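Local coordinates for putative short-chain dehydrogenase/reductase (Corynebacterium glutamicum, PDB 3E9N), which probably works as a nucleotide-dependent oxidoreductase of the short-chain dehydrogenase/reductase family, possibly an acetoacetyl-CoA reductase, although its substrate has not been established, at residues A[168-173]-A[214-219]; A[159-164]-A[221-226]. All coordinates share one frame; numbering follows the deposited sequence.

Both contacts lie near one edge of the parallel Rossmann sheet, their centres about 8 Å apart. Contact 1 ties the start of strand 170-176 to the loop that follows helix 203-214, and contact 2 ties the end of helix 144-164 to strand 220-229, into which that loop leads. The two strands are neighbours in the sheet, and the contacts meet there: Ser172 OG of contact 1 is 2.7 Å from Ile222 O of contact 2, a probable hydrogen bond, while Arg161 of contact 2 donates to the carbonyl of Val171. Neither contact includes a bound ligand. Both also touch the second subunit, toward which strand 220-229 faces as the outermost strand on this side of the sheet.

Contact 1 (A[168-173]-A[214-219]); sequences GIRVST and IDAGET
Arg170 reaches from the start of its strand to the end of helix 203-214 and the loop after it, and takes part in every close contact across the two segments, its guanidinium set among backbone carbonyls. With CG turned away from the carbonyl carbon (chi1 -57°), the chain runs extended to CD and then bends at chi3, which brings the guanidinium to Ala216 O. NH1 donates to Ala216 O over 2.9 Å in a nearly straight bond (166° at the hydrogen). The acceptor sits almost in the guanidinium plane, whereas the donor stands 55° out of the Ala216 carbonyl plane and so does not use a lone pair. NH2 makes a second, weak bond to the same oxygen at 3.5 Å, so that Ala216 O is gripped by both terminal nitrogens, one strongly and one loosely. Two more carbonyls crowd round the group: Gly217 O comes within 3.1 Å of NH1 at the guanidinium edge, and Ile214 O approaches NH2 obliquely at 3.2 Å. Such a cluster of carbonyl oxygens would be expected to suit the positive charge. Glu218 lies farther off, its OE1 5.1 Å from Arg170 NH2, where any attraction between the opposite charges would be weak. The methyl group of Ala216 also points toward the strand, its CB 4.2 Å from Arg170 NH1. Just beyond, Thr220 O takes a further bond from NH1, and Arg230 of the second subunit packs on Arg170 and donates to the carbonyls of Gly168 and Glu218. In the Rossmann fold the loop closes the crossover from strand 170-176 through helix 203-214 to strand 220-229; Ile214 at the helix end packs on Ile129 of strand 127-131, and Ala216 on Ile222 of strand 220-229.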
loop_
_atom_site.group_PDB
_atom_site.type_symbol
_atom_site.label_atom_id
_atom_site.label_comp_id
_atom_site.label_asym_id
_atom_site.label_seq_id
_atom_site.Cartn_x
_atom_site.Cartn_y
_atom_site.Cartn_z
ATOM N N GLY A 168 8.459 19.304 15.687
ATOM C CA GLY A 168 8.959 18.483 16.769
ATOM C C GLY A 168 7.969 17.418 17.162
ATOM O O GLY A 168 8.250 16.617 18.074
ATOM N N ILE A 169 6.815 17.386 16.494
ATOM C CA ILE A 169 5.807 16.376 16.798
ATOM C C ILE A 169 6.052 15.049 16.080
ATOM O O ILE A 169 6.353 15.015 14.875
ATOM C CB ILE A 169 4.381 16.873 16.478
ATOM C CG1 ILE A 169 4.034 18.101 17.353
ATOM C CG2 ILE A 169 3.346 15.720 16.627
ATOM C CD1 ILE A 169 2.675 18.703 17.078
ATOM N N ARG A 170 5.961 13.957 16.838
ATOM C CA ARG A 170 6.055 12.649 16.264
ATOM C C ARG A 170 4.671 12.033 16.190
ATOM O O ARG A 170 3.813 12.217 17.090
ATOM C CB ARG A 170 7.059 11.767 17.042
ATOM C CG ARG A 170 8.479 12.427 17.103
ATOM C CD ARG A 170 9.542 11.463 17.608
ATOM N NE ARG A 170 9.442 11.156 19.038
ATOM C CZ ARG A 170 10.332 10.436 19.732
ATOM N NH1 ARG A 170 11.431 9.914 19.154
ATOM N NH2 ARG A 170 10.119 10.231 21.023
ATOM N N VAL A 171 4.432 11.325 15.086
ATOM C CA VAL A 171 3.138 10.771 14.831
ATOM C C VAL A 171 3.319 9.296 14.519
ATOM O O VAL A 171 4.180 8.924 13.736
ATOM C CB VAL A 171 2.444 11.482 13.698
ATOM C CG1 VAL A 171 1.030 10.905 13.534
ATOM C CG2 VAL A 171 2.327 12.975 14.001
ATOM N N SER A 172 2.504 8.459 15.157
ATOM C CA SER A 172 2.646 7.052 15.020
ATOM C C SER A 172 1.311 6.309 15.004
ATOM O O SER A 172 0.336 6.722 15.642
ATOM C CB SER A 172 3.555 6.536 16.123
ATOM O OG SER A 172 3.752 5.148 15.946
ATOM N N THR A 173 1.277 5.208 14.252
ATOM C CA THR A 173 0.109 4.378 14.195
ATOM C C THR A 173 0.440 2.996 14.644
ATOM O O THR A 173 1.332 2.355 14.138
ATOM C CB THR A 173 -0.435 4.252 12.770
ATOM O OG1 THR A 173 0.633 3.782 11.937
ATOM C CG2 THR A 173 -0.894 5.594 12.266
ATOM N N ILE A 214 7.279 5.821 22.070
ATOM C CA ILE A 214 7.601 7.106 22.703
ATOM C C ILE A 214 9.013 7.093 23.261
ATOM O O ILE A 214 9.645 8.140 23.375
ATOM C CB ILE A 214 6.584 7.486 23.813
ATOM C CG1 ILE A 214 6.721 6.617 25.074
ATOM C CG2 ILE A 214 5.168 7.396 23.297
ATOM C CD1 ILE A 214 5.522 6.852 26.073
ATOM N N ASP A 215 9.521 5.902 23.582
ATOM C CA ASP A 215 10.876 5.744 24.075
ATOM C C ASP A 215 11.912 5.824 22.982
ATOM O O ASP A 215 13.084 5.887 23.292
ATOM C CB ASP A 215 11.057 4.403 24.797
ATOM C CG ASP A 215 10.620 4.437 26.289
ATOM O OD1 ASP A 215 10.213 5.500 26.865
ATOM O OD2 ASP A 215 10.732 3.336 26.899
ATOM N N ALA A 216 11.533 5.821 21.715
ATOM C CA ALA A 216 12.564 5.865 20.644
ATOM C C ALA A 216 13.411 7.103 20.668
ATOM O O ALA A 216 12.928 8.181 20.976
ATOM C CB ALA A 216 11.949 5.737 19.259
ATOM N N GLY A 217 14.672 6.968 20.287
ATOM C CA GLY A 217 15.599 8.091 20.398
ATOM C C GLY A 217 15.202 9.233 19.481
ATOM O O GLY A 217 14.342 9.069 18.618
ATOM N N GLU A 218 15.892 10.361 19.624
ATOM C CA GLU A 218 15.466 11.643 19.075
ATOM C C GLU A 218 15.666 11.761 17.585
ATOM O O GLU A 218 14.966 12.534 16.947
ATOM C CB GLU A 218 16.231 12.782 19.738
ATOM C CG GLU A 218 15.917 12.982 21.214
ATOM C CD GLU A 218 14.748 13.939 21.380
ATOM O OE1 GLU A 218 13.774 13.621 22.107
ATOM O OE2 GLU A 218 14.806 15.010 20.732
ATOM N N THR A 219 16.609 11.003 17.025
ATOM C CA THR A 219 16.812 11.032 15.589
ATOM C C THR A 219 15.828 10.131 14.871
ATOM O O THR A 219 15.898 9.989 13.664
ATOM C CB THR A 219 18.213 10.541 15.164
ATOM O OG1 THR A 219 18.254 9.118 15.279
ATOM C CG2 THR A 219 19.284 11.151 15.990
#

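Contact 2 (A[159-164]-A[221-226]); sequences AFRKEE and QITNVD
The guanidinium of Arg161 has Thr223 over one face and the amide end of Gln221 at its edge, close to its plane. Thr223 CB stands 3.3 Å above the guanidinium plane, displaced toward the rim, and Thr223 CG2 comes to 3.4 Å from Arg161 NE, the two side chains crossing at about a right angle. Gln221 instead runs past Arg161 in the opposite direction, with the amide and guanidinium planes turned 59° apart. With CG anti to the backbone N (chi1 177°), Arg161 runs extended as far as CD; the bend at chi3 and a twist about the last bond (chi4 107°) then lay the flat end against the threonine. In the Rossmann sheet of short-chain dehydrogenases, Arg161 reaches from helix 144-164, which packs on one face of the sheet, across strand 170-176 to strand 220-229, the last strand within the chain. The polar end is held by its own helix and by the neighbouring strand: NH1 forms a salt bridge with Asp158, and NE donates to Val171 O. Residues of strand 220-229 pair antiparallel with a strand of the second subunit, which carries the sheet across the interface.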
loop_
_atom_site.group_PDB
_atom_site.type_symbol
_atom_site.label_atom_id
_atom_site.label_comp_id
_atom_site.label_asym_id
_atom_site.label_seq_id
_atom_site.Cartn_x
_atom_site.Cartn_y
_atom_site.Cartn_z
ATOM N N ALA A 159 -0.778 12.381 6.936
ATOM C CA ALA A 159 -0.737 13.792 6.451
ATOM C C ALA A 159 -0.446 14.747 7.621
ATOM O O ALA A 159 0.210 15.790 7.466
ATOM C CB ALA A 159 -2.004 14.187 5.794
ATOM N N PHE A 160 -0.950 14.358 8.781
ATOM C CA PHE A 160 -0.695 15.054 10.027
ATOM C C PHE A 160 0.805 15.014 10.348
ATOM O O PHE A 160 1.432 16.061 10.644
ATOM C CB PHE A 160 -1.509 14.389 11.150
ATOM C CG PHE A 160 -1.454 15.127 12.447
ATOM C CD1 PHE A 160 -2.032 16.376 12.564
ATOM C CD2 PHE A 160 -0.811 14.578 13.553
ATOM C CE1 PHE A 160 -1.970 17.065 13.777
ATOM C CE2 PHE A 160 -0.757 15.261 14.773
ATOM C CZ PHE A 160 -1.335 16.494 14.899
ATOM N N ARG A 161 1.367 13.801 10.316
ATOM C CA ARG A 161 2.815 13.614 10.469
ATOM C C ARG A 161 3.603 14.562 9.598
ATOM O O ARG A 161 4.508 15.213 10.099
ATOM C CB ARG A 161 3.249 12.148 10.210
ATOM C CG ARG A 161 4.770 11.921 10.292
ATOM C CD ARG A 161 5.158 10.507 9.983
ATOM N NE ARG A 161 4.448 9.567 10.846
ATOM C CZ ARG A 161 3.464 8.784 10.414
ATOM N NH1 ARG A 161 3.101 8.835 9.118
ATOM N NH2 ARG A 161 2.877 7.923 11.250
ATOM N N LYS A 162 3.244 14.667 8.319
ATOM C CA LYS A 162 3.986 15.547 7.389
ATOM C C LYS A 162 3.759 17.003 7.722
ATOM O O LYS A 162 4.676 17.807 7.617
ATOM C CB LYS A 162 3.582 15.344 5.918
ATOM C CG LYS A 162 3.745 13.926 5.333
ATOM C CD LYS A 162 2.885 13.765 4.020
ATOM C CE LYS A 162 1.335 13.832 4.323
ATOM N NZ LYS A 162 0.366 13.276 3.270
ATOM N N GLU A 163 2.532 17.357 8.091
ATOM C CA GLU A 163 2.267 18.705 8.547
ATOM C C GLU A 163 3.094 19.100 9.782
ATOM O O GLU A 163 3.468 20.253 9.921
ATOM C CB GLU A 163 0.788 18.880 8.865
ATOM C CG GLU A 163 -0.063 19.344 7.702
ATOM C CD GLU A 163 -1.511 19.595 8.105
ATOM O OE1 GLU A 163 -1.899 19.249 9.245
ATOM O OE2 GLU A 163 -2.285 20.135 7.278
ATOM N N GLU A 164 3.364 18.160 10.696
ATOM C CA GLU A 164 3.915 18.573 11.992
ATOM C C GLU A 164 5.347 18.164 12.300
ATOM O O GLU A 164 5.846 18.523 13.372
ATOM C CB GLU A 164 2.998 18.129 13.128
ATOM C CG GLU A 164 1.614 18.779 13.049
ATOM C CD GLU A 164 1.687 20.284 13.232
ATOM O OE1 GLU A 164 2.599 20.765 13.954
ATOM O OE2 GLU A 164 0.839 20.992 12.659
ATOM N N GLN A 221 11.680 8.278 14.368
ATOM C CA GLN A 221 10.223 8.186 14.465
ATOM C C GLN A 221 9.885 6.718 14.175
ATOM O O GLN A 221 10.250 6.196 13.125
ATOM C CB GLN A 221 9.518 9.009 13.365
ATOM C CG GLN A 221 9.473 10.484 13.572
ATOM C CD GLN A 221 8.121 11.137 13.235
ATOM O OE1 GLN A 221 8.085 12.261 12.729
ATOM N NE2 GLN A 221 7.022 10.471 13.555
ATOM N N ILE A 222 9.208 6.050 15.097
ATOM C CA ILE A 222 8.613 4.761 14.792
ATOM C C ILE A 222 7.247 5.164 14.338
ATOM O O ILE A 222 6.346 5.461 15.180
ATOM C CB ILE A 222 8.525 3.880 16.037
ATOM C CG1 ILE A 222 9.886 3.871 16.758
ATOM C CG2 ILE A 222 7.930 2.441 15.706
ATOM C CD1 ILE A 222 10.941 3.001 16.055
ATOM N N THR A 223 7.066 5.236 13.021
ATOM C CA THR A 223 5.796 5.697 12.481
ATOM C C THR A 223 4.683 4.633 12.446
ATOM O O THR A 223 3.484 4.967 12.510
ATOM C CB THR A 223 6.005 6.292 11.046
ATOM O OG1 THR A 223 6.445 5.256 10.166
ATOM C CG2 THR A 223 7.072 7.367 11.113
ATOM N N ASN A 224 5.041 3.370 12.282
ATOM C CA ASN A 224 3.994 2.376 12.261
ATOM C C ASN A 224 4.435 1.044 12.867
ATOM O O ASN A 224 5.602 0.665 12.784
ATOM C CB ASN A 224 3.328 2.255 10.868
ATOM C CG ASN A 224 2.192 1.211 10.846
ATOM O OD1 ASN A 224 0.988 1.446 11.273
ATOM N ND2 ASN A 224 2.555 0.018 10.332
ATOM N N VAL A 225 3.517 0.393 13.555
ATOM C CA VAL A 225 3.795 -0.918 14.182
ATOM C C VAL A 225 2.617 -1.793 13.835
ATOM O O VAL A 225 1.504 -1.472 14.190
ATOM C CB VAL A 225 3.924 -0.844 15.724
ATOM C CG1 VAL A 225 4.163 -2.197 16.307
ATOM C CG2 VAL A 225 5.050 0.144 16.177
ATOM N N ASP A 226 2.821 -2.858 13.066
ATOM C CA ASP A 226 1.722 -3.749 12.702
ATOM C C ASP A 226 1.689 -4.934 13.697
ATOM O O ASP A 226 2.680 -5.592 13.932
ATOM C CB ASP A 226 1.827 -4.134 11.221
ATOM C CG ASP A 226 1.697 -2.897 10.287
ATOM O OD1 ASP A 226 2.622 -2.650 9.436
ATOM O OD2 ASP A 226 0.692 -2.108 10.420
#